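Local coordinates for lipoprotein LpqN (PDB 6E5F), which supports mycobacterial cell envelope biogenesis, binds a lauryl trehaloside in its pocket, and may link MmpL transporters to periplasmic proteins, at residues A[73-78]-A[123-128]; A[90-95]-A[109-114]; A[105-110]-A[119-124]; A[135-140]-A[187-192]; A[178-183]-A[205-210]. All blocks are in the same frame, centred on the assembly; numbering follows the deposited sequence. Where two conformers were deposited one is given.

Overall arrangement
All five contacts reach one curved antiparallel sheet. Along the chain contact 2 is nested within the loop closed by contact 1, contact 3 begins where contact 2 ends, and the segments of contacts 4 and 5 alternate. Contacts 1 and 3 share strand 120-130, with centres about 16 Å apart; contacts 2 and 3 share Tyr109 and Thr110, their centres about 9 Å apart. Contacts 4 and 5 use strand 179-192, with their centres about 27 Å apart. The side chains of Ile121 in contact 3 and Thr182 in contact 5 lie about 4 Å from the bound lauryl trehaloside, whereas contact 4 packs helix 134-140 on the same sheet, on the opposite side of the chain's centre from contact 5.

Contact 1. Residues A[73-78]-A[123-128]; sequences TPVHHG and AILSKL
The flat groups through which Thr73 and Lys127 meet are their peptide units, and each carbonyl receives its donor within its own plane. Lys127 N stands 2.8 Å from Thr73 O, and Thr73 N returns the bond to Lys127 O at 3.0 Å. At the next bridging carbonyl, that of Leu125, Val75 N arrives 2.9 Å from Leu125 O, tilted 32° from the plane. This is the antiparallel pairing of strand 70-74 with strand 120-130 in the curved sheet, consistent with the Mog1p/PsbP clan to which the family belongs. Thr73 and Lys127 form a hydrogen-bonded pair, while Pro74, which has no N-H to offer, falls at the non-hydrogen-bonded position beside Ser126. Beyond Val75 the chains draw apart, and a water takes over, donating to Val75 O at 2.9 Å and accepting from Leu125 N at 3.0 Å. The buried Val75 side chain divides its two methyls between Leu125 and Lys127. CG1, anti to the backbone N (chi1 -178°), packs 3.6 Å from Leu125 CD2. CG2 comes 3.5 Å from Lys127 CB, with the two side chains crossing at about a right angle. From that CB, 3.5 Å from Thr73 OG1, the extended lysine chain runs beside Thr73, pointing the same way, before its end leaves the contact. A second water donates to Lys127 O and is also hydrogen-bonded to Thr73 OG1.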
# COMPACT_ATOMS: atom_id res chain seq x y z
N THR A 73 1.59 -12.07 10.33
CA THR A 73 2.81 -11.66 10.99
C THR A 73 3.50 -10.59 10.16
O THR A 73 3.53 -10.66 8.92
CB THR A 73 3.76 -12.85 11.22
OG1 THR A 73 4.14 -13.43 9.97
CG2 THR A 73 3.08 -13.91 12.09
N PRO A 74 4.04 -9.56 10.81
CA PRO A 74 4.73 -8.51 10.05
C PRO A 74 6.02 -9.06 9.46
O PRO A 74 6.67 -9.93 10.03
CB PRO A 74 5.03 -7.44 11.12
CG PRO A 74 5.11 -8.20 12.38
CD PRO A 74 4.12 -9.33 12.26
N VAL A 75 6.38 -8.53 8.29
CA VAL A 75 7.58 -8.96 7.57
C VAL A 75 8.50 -7.75 7.42
O VAL A 75 8.04 -6.64 7.17
CB VAL A 75 7.22 -9.54 6.19
CG1 VAL A 75 8.46 -10.02 5.48
CG2 VAL A 75 6.19 -10.65 6.33
N HIS A 76 9.80 -7.99 7.57
CA HIS A 76 10.79 -6.93 7.42
C HIS A 76 11.85 -7.37 6.41
O HIS A 76 12.01 -8.56 6.13
CB HIS A 76 11.41 -6.58 8.77
CG HIS A 76 10.39 -6.16 9.79
ND1 HIS A 76 9.76 -4.93 9.74
CD2 HIS A 76 9.87 -6.81 10.85
CE1 HIS A 76 8.91 -4.84 10.75
NE2 HIS A 76 8.95 -5.97 11.43
N HIS A 77 12.54 -6.38 5.85
CA HIS A 77 13.57 -6.67 4.86
C HIS A 77 14.58 -7.66 5.43
O HIS A 77 15.05 -7.51 6.56
CB HIS A 77 14.29 -5.37 4.47
CG HIS A 77 13.50 -4.52 3.53
ND1 HIS A 77 12.50 -3.67 3.95
CD2 HIS A 77 13.56 -4.39 2.18
CE1 HIS A 77 11.98 -3.05 2.91
NE2 HIS A 77 12.60 -3.47 1.82
N GLY A 78 14.88 -8.69 4.65
CA GLY A 78 15.85 -9.70 5.04
C GLY A 78 15.30 -10.85 5.85
O GLY A 78 16.08 -11.74 6.23
N ALA A 123 5.34 1.64 2.74
CA ALA A 123 5.12 0.23 2.43
C ALA A 123 4.91 -0.56 3.72
O ALA A 123 5.50 -0.26 4.76
CB ALA A 123 6.33 -0.34 1.68
N ILE A 124 4.04 -1.57 3.62
CA ILE A 124 3.83 -2.54 4.69
C ILE A 124 3.82 -3.91 4.04
O ILE A 124 3.22 -4.10 2.98
CB ILE A 124 2.48 -2.29 5.40
CG1 ILE A 124 2.37 -0.85 5.89
CG2 ILE A 124 2.31 -3.25 6.56
CD1 ILE A 124 0.94 -0.35 5.96
N LEU A 125 4.49 -4.88 4.66
CA LEU A 125 4.49 -6.25 4.17
C LEU A 125 4.07 -7.17 5.30
O LEU A 125 4.63 -7.12 6.40
CB LEU A 125 5.87 -6.64 3.63
CG LEU A 125 5.95 -8.03 2.96
CD1 LEU A 125 5.00 -8.12 1.77
CD2 LEU A 125 7.37 -8.33 2.53
N SER A 126 3.07 -8.00 5.02
CA SER A 126 2.54 -8.95 5.99
C SER A 126 2.61 -10.35 5.39
O SER A 126 2.53 -10.53 4.17
CB SER A 126 1.09 -8.64 6.35
OG SER A 126 0.95 -7.30 6.80
N LYS A 127 2.75 -11.34 6.27
CA LYS A 127 2.77 -12.74 5.89
C LYS A 127 1.51 -13.37 6.45
O LYS A 127 1.27 -13.32 7.67
CB LYS A 127 4.01 -13.42 6.47
CG LYS A 127 4.13 -14.90 6.13
CD LYS A 127 5.38 -15.49 6.77
CE LYS A 127 5.61 -16.92 6.36
NZ LYS A 127 6.83 -17.48 7.01
N LEU A 128 0.69 -13.95 5.57
CA LEU A 128 -0.55 -14.60 5.96
C LEU A 128 -0.41 -16.09 5.74
O LEU A 128 -0.01 -16.53 4.66
CB LEU A 128 -1.72 -14.06 5.13
CG LEU A 128 -1.90 -12.54 5.16
CD1 LEU A 128 -3.15 -12.15 4.36
CD2 LEU A 128 -2.00 -12.02 6.57
O HOH W 1 1.88 -15.71 9.27
O HOH W 2 6.15 -4.44 7.09

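Contact 2. Residues A[90-95]-A[109-114]; sequences PDDWRL and YTQPAD
Tyr109 lies against Trp93 where a type II beta turn, Pro90 to Trp93, feeds strand 93-96 into its antiparallel pairing with strand 106-109. Trp93 and Tyr109 are a non-hydrogen-bonded pair, with both side chains on the same face of the sheet. The tyrosine CB starts the contact: it stands 4.0 Å from the centroid of the six-membered ring of Trp93 and almost on the ring normal, a CH-pi contact over the face. With CG anti to the backbone N (chi1 -171°), the tyrosine ring starts beside the indole, and CD1 also lies over its face, nearer the rim, 3.5 Å from Trp93 NE1; it is 3.6 Å from Asp92 O as well. CE1 then passes to the aspartate, 3.8 Å from Asp92 CB. The two aromatic groups are oblique, their planes 58° apart. The Trp93 indole also packs on Thr212 and Ala216 of helix 210-223, and its side chain is about 8 Å from the bound lauryl trehaloside.

Asp92 holds the positive-phi place in the turn, which is closed by Trp93 N on Pro90 O. Its own carbonyl faces the other segment and accepts twice. Thr110 N approaches nearly along the C=O axis at 2.9 Å from Asp92 O, and the hydroxyl of the same threonine donates to it too, from above the carbonyl plane. The methyl branch, Thr110 CG2, rests 3.8 Å from Arg94 CB.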
# COMPACT_ATOMS: atom_id res chain seq x y z
N PRO A 90 12.08 7.26 -6.66
CA PRO A 90 12.02 8.23 -7.75
C PRO A 90 12.88 9.45 -7.47
O PRO A 90 13.24 9.75 -6.33
CB PRO A 90 10.53 8.60 -7.81
CG PRO A 90 9.82 7.47 -7.15
CD PRO A 90 10.76 6.97 -6.09
N ASP A 91 13.21 10.17 -8.54
CA ASP A 91 14.00 11.39 -8.40
C ASP A 91 13.24 12.40 -7.54
O ASP A 91 12.02 12.52 -7.62
CB ASP A 91 14.29 11.98 -9.77
CG ASP A 91 15.24 11.13 -10.58
OD1 ASP A 91 16.11 10.47 -9.98
OD2 ASP A 91 15.13 11.12 -11.83
N ASP A 92 13.99 13.12 -6.71
CA ASP A 92 13.49 14.10 -5.76
C ASP A 92 12.79 13.47 -4.56
O ASP A 92 12.27 14.19 -3.70
CB ASP A 92 12.58 15.16 -6.40
CG ASP A 92 13.31 16.02 -7.41
OD1 ASP A 92 14.54 16.17 -7.28
OD2 ASP A 92 12.65 16.55 -8.33
N TRP A 93 12.75 12.14 -4.47
CA TRP A 93 12.27 11.44 -3.29
C TRP A 93 13.47 10.83 -2.56
O TRP A 93 14.51 10.56 -3.16
CB TRP A 93 11.30 10.32 -3.66
CG TRP A 93 9.99 10.81 -4.22
CD1 TRP A 93 9.80 11.42 -5.43
CD2 TRP A 93 8.70 10.73 -3.60
NE1 TRP A 93 8.47 11.72 -5.60
CE2 TRP A 93 7.78 11.31 -4.49
CE3 TRP A 93 8.25 10.22 -2.38
CZ2 TRP A 93 6.42 11.39 -4.20
CZ3 TRP A 93 6.90 10.31 -2.09
CH2 TRP A 93 6.00 10.89 -3.00
N ARG A 94 13.31 10.63 -1.26
CA ARG A 94 14.35 10.00 -0.45
C ARG A 94 13.79 8.76 0.23
O ARG A 94 12.61 8.69 0.57
CB ARG A 94 14.95 10.97 0.58
CG ARG A 94 14.17 11.14 1.89
CD ARG A 94 15.07 11.67 3.01
NE ARG A 94 14.54 11.35 4.33
CZ ARG A 94 13.84 12.19 5.09
NH1 ARG A 94 13.58 13.43 4.68
NH2 ARG A 94 13.41 11.80 6.28
N LEU A 95 14.67 7.79 0.44
CA LEU A 95 14.28 6.52 1.04
C LEU A 95 14.02 6.69 2.53
O LEU A 95 14.78 7.36 3.24
CB LEU A 95 15.41 5.51 0.83
CG LEU A 95 15.13 4.04 1.13
CD1 LEU A 95 13.91 3.54 0.38
CD2 LEU A 95 16.35 3.20 0.77
N TYR A 109 8.84 12.81 -0.30
CA TYR A 109 9.22 13.82 -1.28
C TYR A 109 10.08 14.88 -0.61
O TYR A 109 9.75 15.38 0.47
CB TYR A 109 7.96 14.45 -1.86
CG TYR A 109 8.19 15.35 -3.05
CD1 TYR A 109 8.80 14.87 -4.20
CD2 TYR A 109 7.79 16.68 -3.03
CE1 TYR A 109 9.02 15.69 -5.29
CE2 TYR A 109 7.99 17.51 -4.12
CZ TYR A 109 8.61 17.00 -5.25
OH TYR A 109 8.82 17.82 -6.34
N THR A 110 11.19 15.24 -1.27
CA THR A 110 12.20 16.11 -0.67
C THR A 110 11.95 17.59 -0.94
O THR A 110 12.75 18.42 -0.50
CB THR A 110 13.60 15.74 -1.18
OG1 THR A 110 13.68 15.98 -2.59
CG2 THR A 110 13.90 14.28 -0.90
N GLN A 111 10.88 17.95 -1.65
CA GLN A 111 10.55 19.35 -1.93
C GLN A 111 9.08 19.61 -1.61
O GLN A 111 8.32 20.07 -2.45
CB GLN A 111 10.87 19.69 -3.38
CG GLN A 111 12.36 19.81 -3.66
CD GLN A 111 12.70 19.59 -5.12
OE1 GLN A 111 11.82 19.40 -5.96
NE2 GLN A 111 14.00 19.61 -5.43
N PRO A 112 8.67 19.33 -0.37
CA PRO A 112 7.26 19.51 -0.01
C PRO A 112 6.91 20.98 0.19
O PRO A 112 7.73 21.79 0.61
CB PRO A 112 7.15 18.76 1.32
CG PRO A 112 8.49 18.91 1.93
CD PRO A 112 9.47 18.88 0.78
N ALA A 113 5.65 21.30 -0.13
CA ALA A 113 5.15 22.64 0.15
C ALA A 113 5.10 22.90 1.65
O ALA A 113 5.29 24.04 2.09
CB ALA A 113 3.76 22.81 -0.46
N ASP A 114 4.86 21.86 2.44
CA ASP A 114 4.83 21.96 3.90
C ASP A 114 5.75 20.87 4.44
O ASP A 114 5.37 19.68 4.44
CB ASP A 114 3.41 21.78 4.43
CG ASP A 114 3.32 21.92 5.94
OD1 ASP A 114 4.37 22.14 6.58
OD2 ASP A 114 2.20 21.82 6.48

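Contact 3. Residues A[105-110]-A[119-124]; sequences GGIVYT and PTIVAI
Four backbone hydrogen bonds join Gly105, Ile107 and Tyr109 to Ala123, Ile121 and Pro119. Gly105 O accepts from Ala123 N at 2.9 Å. Ile107 and Ile121 serve each other, Ile107 N to Ile121 O at 2.8 Å and Ile121 N to Ile107 O at 2.9 Å. Tyr109 N donates to Pro119 O at 3.0 Å. Two of the acceptors have CA-H neighbours too: Thr120 CA approaches Ile107 O, and Val108 CA Pro119 O. These bonds build the beta hairpin of strands 106-109 and 120-130, whose segments 106-109 and 120-124 run antiparallel at 173°, with axes 4.7 Å apart at closest approach. The intervening residues turn their backbone groups outward, Gly106 and Val108 to Leu96 and Arg94, Thr120 and Val122 to Asp204 and Asn202, carrying the sheet on to both sides. Having no CB to clash with it, Gly106 brings its CA to within 3.2 Å of Ile121 O. On the face of Ile107 and Ile121 the two side chains lie side by side. Ile107 CG1, held between its backbone N and carbonyl carbon in the crowded position (chi1 53°), packs 3.8 Å from Ile121 CB. The Ile121 side chain also touches Ala216 and Ile220 of helix 210-223 and comes within about 4 Å of the bound lauryl trehaloside.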
# COMPACT_ATOMS: atom_id res chain seq x y z
N GLY A 105 9.55 0.33 5.25
CA GLY A 105 10.18 1.44 4.58
C GLY A 105 9.19 2.24 3.76
O GLY A 105 7.97 2.07 3.83
N GLY A 106 9.74 3.16 2.98
CA GLY A 106 8.92 4.02 2.15
C GLY A 106 9.77 5.07 1.48
O GLY A 106 11.00 4.98 1.45
N ILE A 107 9.08 6.07 0.93
CA ILE A 107 9.73 7.21 0.30
C ILE A 107 8.98 8.47 0.70
O ILE A 107 7.76 8.44 0.91
CB ILE A 107 9.80 7.07 -1.23
CG1 ILE A 107 8.41 6.80 -1.81
CG2 ILE A 107 10.77 5.97 -1.62
CD1 ILE A 107 8.36 6.80 -3.33
N VAL A 108 9.72 9.56 0.82
CA VAL A 108 9.16 10.87 1.12
C VAL A 108 9.69 11.87 0.11
O VAL A 108 10.85 11.78 -0.32
CB VAL A 108 9.49 11.31 2.56
CG1 VAL A 108 10.99 11.38 2.79
CG2 VAL A 108 8.84 12.66 2.87
N TYR A 109 8.84 12.81 -0.30
CA TYR A 109 9.22 13.82 -1.28
C TYR A 109 10.08 14.88 -0.61
O TYR A 109 9.75 15.38 0.47
CB TYR A 109 7.96 14.45 -1.86
CG TYR A 109 8.19 15.35 -3.05
CD1 TYR A 109 8.80 14.87 -4.20
CD2 TYR A 109 7.79 16.68 -3.03
CE1 TYR A 109 9.02 15.69 -5.29
CE2 TYR A 109 7.99 17.51 -4.12
CZ TYR A 109 8.61 17.00 -5.25
OH TYR A 109 8.82 17.82 -6.34
N THR A 110 11.19 15.24 -1.27
CA THR A 110 12.20 16.11 -0.67
C THR A 110 11.95 17.59 -0.94
O THR A 110 12.75 18.42 -0.50
CB THR A 110 13.60 15.74 -1.18
OG1 THR A 110 13.68 15.98 -2.59
CG2 THR A 110 13.90 14.28 -0.90
N PRO A 119 4.42 14.86 0.92
CA PRO A 119 3.92 13.65 0.26
C PRO A 119 4.78 12.45 0.61
O PRO A 119 6.01 12.53 0.65
CB PRO A 119 4.02 13.99 -1.23
CG PRO A 119 4.03 15.47 -1.29
CD PRO A 119 4.73 15.93 -0.05
N THR A 120 4.12 11.32 0.87
CA THR A 120 4.81 10.10 1.25
C THR A 120 4.13 8.90 0.62
O THR A 120 2.92 8.89 0.39
CB THR A 120 4.81 9.90 2.77
OG1 THR A 120 3.46 9.73 3.23
CG2 THR A 120 5.46 11.07 3.48
N ILE A 121 4.93 7.87 0.36
CA ILE A 121 4.43 6.55 0.00
C ILE A 121 5.12 5.55 0.94
O ILE A 121 6.35 5.42 0.91
CB ILE A 121 4.68 6.21 -1.47
CG1 ILE A 121 4.02 7.27 -2.37
CG2 ILE A 121 4.15 4.81 -1.80
CD1 ILE A 121 4.25 7.07 -3.85
N VAL A 122 4.33 4.88 1.76
CA VAL A 122 4.82 4.00 2.81
C VAL A 122 4.43 2.57 2.47
O VAL A 122 3.34 2.32 1.96
CB VAL A 122 4.27 4.43 4.18
CG1 VAL A 122 4.44 3.33 5.20
CG2 VAL A 122 4.94 5.71 4.64
N ALA A 123 5.34 1.64 2.74
CA ALA A 123 5.12 0.23 2.43
C ALA A 123 4.91 -0.56 3.72
O ALA A 123 5.50 -0.26 4.76
CB ALA A 123 6.33 -0.34 1.68
N ILE A 124 4.04 -1.57 3.62
CA ILE A 124 3.83 -2.54 4.69
C ILE A 124 3.82 -3.91 4.04
O ILE A 124 3.22 -4.10 2.98
CB ILE A 124 2.48 -2.29 5.40
CG1 ILE A 124 2.37 -0.85 5.89
CG2 ILE A 124 2.31 -3.25 6.56
CD1 ILE A 124 0.94 -0.35 5.96

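Contact 4. Residues A[135-140]-A[187-192]; sequences AKVLQF and TVVIPS
Val137 and Leu138 make an apolar helix-on-sheet contact with Val189, packing helix 134-140 onto strand 179-192 of the large antiparallel sheet of the LpqN fold. The helix and strand segments run in opposite directions, at 175°, with axes 8.6 Å apart at closest approach, and no hydrogen bond passes between them. One methyl carries most of the contact. Val189 CG2, anti to its carbonyl carbon, is met by two successive helix residues: Val137 CG1 at 3.6 Å and, in the conformer described, Leu138 CG at 3.7 Å. Both helix side chains cross the valine obliquely. Anti to its own backbone N (chi1 176°), Val137 CG1 is directed at the strand and also comes 4.3 Å from Thr187 CG2, two residues earlier in the strand. The hydroxyl of Thr187 is engaged elsewhere, hydrogen-bonded to Gln200 NE2 of the neighbouring strand 195-206. Around this patch Val137 also touches Val198 of that strand and Ile61 of helix 61-66, which in turn meets Thr187. Leu138 also rests on Ser166. Away from the sheet, the helix carries a polar link of its own: Lys136 NZ donates to Gln139 OE1 at 2.8 Å, from above the plane of the amide.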
# COMPACT_ATOMS: atom_id res chain seq x y z
N ALA A 135 -7.16 -14.63 -3.66
CA ALA A 135 -8.15 -13.86 -4.40
C ALA A 135 -9.04 -13.04 -3.47
O ALA A 135 -9.49 -11.96 -3.85
CB ALA A 135 -9.00 -14.78 -5.27
N LYS A 136 -9.30 -13.54 -2.26
CA LYS A 136 -10.14 -12.78 -1.34
C LYS A 136 -9.41 -11.56 -0.79
O LYS A 136 -10.05 -10.55 -0.48
CB LYS A 136 -10.65 -13.67 -0.20
CG LYS A 136 -11.55 -14.82 -0.65
CD LYS A 136 -12.85 -14.35 -1.33
CE LYS A 136 -13.93 -14.00 -0.33
NZ LYS A 136 -15.24 -13.74 -1.00
N VAL A 137 -8.09 -11.63 -0.67
CA VAL A 137 -7.33 -10.45 -0.25
C VAL A 137 -7.56 -9.32 -1.24
O VAL A 137 -7.82 -8.18 -0.86
CB VAL A 137 -5.84 -10.78 -0.10
CG1 VAL A 137 -5.04 -9.53 0.24
CG2 VAL A 137 -5.64 -11.84 0.96
N LEU A 138 -7.45 -9.62 -2.53
CA LEU A 138 -7.71 -8.62 -3.57
C LEU A 138 -9.16 -8.15 -3.52
O LEU A 138 -9.44 -6.96 -3.67
CB LEU A 138 -7.41 -9.23 -4.95
CG LEU A 138 -5.96 -9.63 -5.23
CD1 LEU A 138 -5.88 -10.58 -6.41
CD2 LEU A 138 -5.11 -8.40 -5.49
N GLN A 139 -10.09 -9.08 -3.31
CA GLN A 139 -11.50 -8.72 -3.28
C GLN A 139 -11.79 -7.66 -2.22
O GLN A 139 -12.58 -6.74 -2.45
CB GLN A 139 -12.36 -9.96 -3.05
CG GLN A 139 -13.85 -9.70 -3.10
CD GLN A 139 -14.68 -10.97 -3.00
OE1 GLN A 139 -14.14 -12.07 -3.02
NE2 GLN A 139 -15.99 -10.81 -2.90
N PHE A 140 -11.15 -7.76 -1.05
CA PHE A 140 -11.45 -6.87 0.06
C PHE A 140 -10.47 -5.71 0.18
O PHE A 140 -10.62 -4.88 1.09
CB PHE A 140 -11.49 -7.67 1.37
CG PHE A 140 -12.52 -8.76 1.37
CD1 PHE A 140 -13.80 -8.52 0.91
CD2 PHE A 140 -12.19 -10.03 1.80
CE1 PHE A 140 -14.75 -9.52 0.90
CE2 PHE A 140 -13.13 -11.04 1.79
CZ PHE A 140 -14.41 -10.78 1.34
N THR A 187 -2.45 -2.81 -3.29
CA THR A 187 -2.28 -4.06 -2.56
C THR A 187 -1.82 -5.11 -3.56
O THR A 187 -2.43 -5.29 -4.61
CB THR A 187 -3.60 -4.48 -1.93
OG1 THR A 187 -4.02 -3.50 -0.97
CG2 THR A 187 -3.47 -5.83 -1.23
N VAL A 188 -0.72 -5.79 -3.25
CA VAL A 188 -0.15 -6.82 -4.10
C VAL A 188 -0.16 -8.13 -3.33
O VAL A 188 0.29 -8.17 -2.18
CB VAL A 188 1.29 -6.48 -4.52
CG1 VAL A 188 1.80 -7.47 -5.56
CG2 VAL A 188 1.39 -5.04 -5.03
N VAL A 189 -0.69 -9.18 -3.94
CA VAL A 189 -0.75 -10.50 -3.31
C VAL A 189 0.35 -11.36 -3.90
O VAL A 189 0.46 -11.52 -5.12
CB VAL A 189 -2.14 -11.12 -3.49
CG1 VAL A 189 -2.19 -12.51 -2.90
CG2 VAL A 189 -3.18 -10.25 -2.81
N ILE A 190 1.16 -11.93 -3.02
CA ILE A 190 2.38 -12.64 -3.42
C ILE A 190 2.34 -14.03 -2.77
O ILE A 190 2.89 -14.21 -1.68
CB ILE A 190 3.63 -11.86 -3.01
CG1 ILE A 190 3.59 -10.42 -3.55
CG2 ILE A 190 4.90 -12.59 -3.50
CD1 ILE A 190 4.54 -9.48 -2.84
N PRO A 191 1.69 -15.01 -3.39
CA PRO A 191 1.71 -16.37 -2.82
C PRO A 191 3.11 -16.96 -2.96
O PRO A 191 3.69 -16.95 -4.04
CB PRO A 191 0.69 -17.14 -3.68
CG PRO A 191 -0.09 -16.08 -4.42
CD PRO A 191 0.86 -14.95 -4.61
N SER A 192 3.64 -17.47 -1.85
CA SER A 192 5.01 -17.95 -1.84
C SER A 192 5.30 -18.70 -0.55
O SER A 192 4.89 -18.27 0.53
CB SER A 192 6.00 -16.78 -1.94
OG SER A 192 7.32 -17.25 -1.79

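Contact 5. Residues A[178-183]-A[205-210]; sequences GKLRTV and ALDDET
Thr182 and Thr210 bring their hydroxyls together, OG1 to OG1 2.5 Å, with the side chains crossing at about a right angle. In Thr182 the hydroxyl is anti to the carbonyl carbon (chi1 -64°), and Thr210 adopts the same conformation. Thr210 OG1 donates to Asp207 O at 2.7 Å, while a water linked to Thr182 OG1 donates to Asp207 OD1. Asp207 OD1 comes 3.7 Å from Leu180 CD2. Arg181 is bent: chi3 of 66° turns NE aside, and one face of the guanidinium lies over the peptide joining Ala205 and Leu206. Its NH1 is 3.5 Å from Leu206 CD2. Salt bridges to Asp204 and Asp117 hold the guanidinium. Backbone bonds Thr182 N to Ala205 O, Ala205 N to Thr182 O and Asp207 N to Leu180 O run between the segments.

The contact lies at the open end of the hairpin formed by strands 179-192 and 195-206. Glu209 is at the N-cap position of helix 210-223, whose Leu213 packs on Thr182 and Ala205. Thr182 belongs to the pocket and touches the bound lauryl trehaloside, while strand 165-176 borders Leu180 and Arg181.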
# COMPACT_ATOMS: atom_id res chain seq x y z
N GLY A 178 -10.06 19.27 8.31
CA GLY A 178 -10.56 20.31 7.43
C GLY A 178 -9.76 20.52 6.17
O GLY A 178 -9.91 21.55 5.52
N LYS A 179 -8.92 19.56 5.79
CA LYS A 179 -8.05 19.69 4.64
C LYS A 179 -8.24 18.49 3.74
O LYS A 179 -8.25 17.35 4.21
CB LYS A 179 -6.59 19.78 5.07
CG LYS A 179 -6.34 20.86 6.10
CD LYS A 179 -4.91 20.82 6.61
CE LYS A 179 -4.73 21.77 7.79
NZ LYS A 179 -3.67 22.77 7.52
N LEU A 180 -8.39 18.74 2.44
CA LEU A 180 -8.55 17.66 1.48
C LEU A 180 -7.20 17.01 1.23
O LEU A 180 -6.20 17.69 1.01
CB LEU A 180 -9.13 18.20 0.18
CG LEU A 180 -9.72 17.15 -0.77
CD1 LEU A 180 -10.89 16.43 -0.12
CD2 LEU A 180 -10.13 17.79 -2.08
N ARG A 181 -7.17 15.68 1.28
CA ARG A 181 -5.96 14.91 1.06
C ARG A 181 -6.20 13.89 -0.03
O ARG A 181 -7.29 13.31 -0.12
CB ARG A 181 -5.52 14.18 2.34
CG ARG A 181 -5.41 15.07 3.57
CD ARG A 181 -4.74 14.34 4.73
NE ARG A 181 -3.34 14.03 4.41
CZ ARG A 181 -2.33 14.85 4.63
NH1 ARG A 181 -2.53 16.04 5.19
NH2 ARG A 181 -1.10 14.49 4.30
N THR A 182 -5.18 13.66 -0.85
CA THR A 182 -5.20 12.57 -1.82
C THR A 182 -4.60 11.33 -1.17
O THR A 182 -3.52 11.40 -0.57
CB THR A 182 -4.42 12.95 -3.07
OG1 THR A 182 -5.07 14.06 -3.71
CG2 THR A 182 -4.33 11.79 -4.04
N VAL A 183 -5.30 10.21 -1.27
CA VAL A 183 -4.86 8.96 -0.68
C VAL A 183 -5.04 7.86 -1.71
O VAL A 183 -5.97 7.88 -2.52
CB VAL A 183 -5.65 8.64 0.61
CG1 VAL A 183 -7.13 8.39 0.30
CG2 VAL A 183 -5.04 7.45 1.32
N ALA A 205 -0.94 12.61 0.40
CA ALA A 205 -0.43 13.96 0.23
C ALA A 205 -1.59 14.94 0.33
O ALA A 205 -2.75 14.57 0.17
CB ALA A 205 0.28 14.13 -1.12
N LEU A 206 -1.25 16.19 0.61
CA LEU A 206 -2.24 17.25 0.50
C LEU A 206 -2.73 17.34 -0.94
O LEU A 206 -2.00 17.06 -1.89
CB LEU A 206 -1.63 18.59 0.93
CG LEU A 206 -1.31 18.71 2.42
CD1 LEU A 206 -0.35 19.86 2.67
CD2 LEU A 206 -2.59 18.90 3.23
N ASP A 207 -4.00 17.74 -1.09
CA ASP A 207 -4.64 17.79 -2.40
C ASP A 207 -3.78 18.51 -3.43
O ASP A 207 -3.66 18.05 -4.57
CB ASP A 207 -5.99 18.50 -2.27
CG ASP A 207 -6.69 18.66 -3.61
OD1 ASP A 207 -7.11 17.64 -4.18
OD2 ASP A 207 -6.81 19.82 -4.08
N ASP A 208 -3.16 19.63 -3.05
CA ASP A 208 -2.40 20.41 -4.01
C ASP A 208 -1.15 19.70 -4.51
O ASP A 208 -0.56 20.15 -5.50
CB ASP A 208 -2.05 21.78 -3.42
CG ASP A 208 -1.63 22.78 -4.47
OD1 ASP A 208 -2.40 22.98 -5.45
OD2 ASP A 208 -0.56 23.39 -4.33
N GLU A 209 -0.73 18.61 -3.86
CA GLU A 209 0.44 17.85 -4.30
C GLU A 209 0.05 16.49 -4.87
O GLU A 209 0.84 15.55 -4.87
CB GLU A 209 1.45 17.73 -3.16
CG GLU A 209 2.10 19.07 -2.82
CD GLU A 209 2.89 19.07 -1.53
OE1 GLU A 209 4.13 19.16 -1.59
OE2 GLU A 209 2.26 19.00 -0.46
N THR A 210 -1.17 16.39 -5.41
CA THR A 210 -1.64 15.14 -5.99
C THR A 210 -0.72 14.66 -7.11
O THR A 210 -0.42 13.47 -7.20
CB THR A 210 -3.06 15.34 -6.52
OG1 THR A 210 -3.97 15.53 -5.43
CG2 THR A 210 -3.50 14.13 -7.33
O HOH W 3 -7.37 15.37 -2.87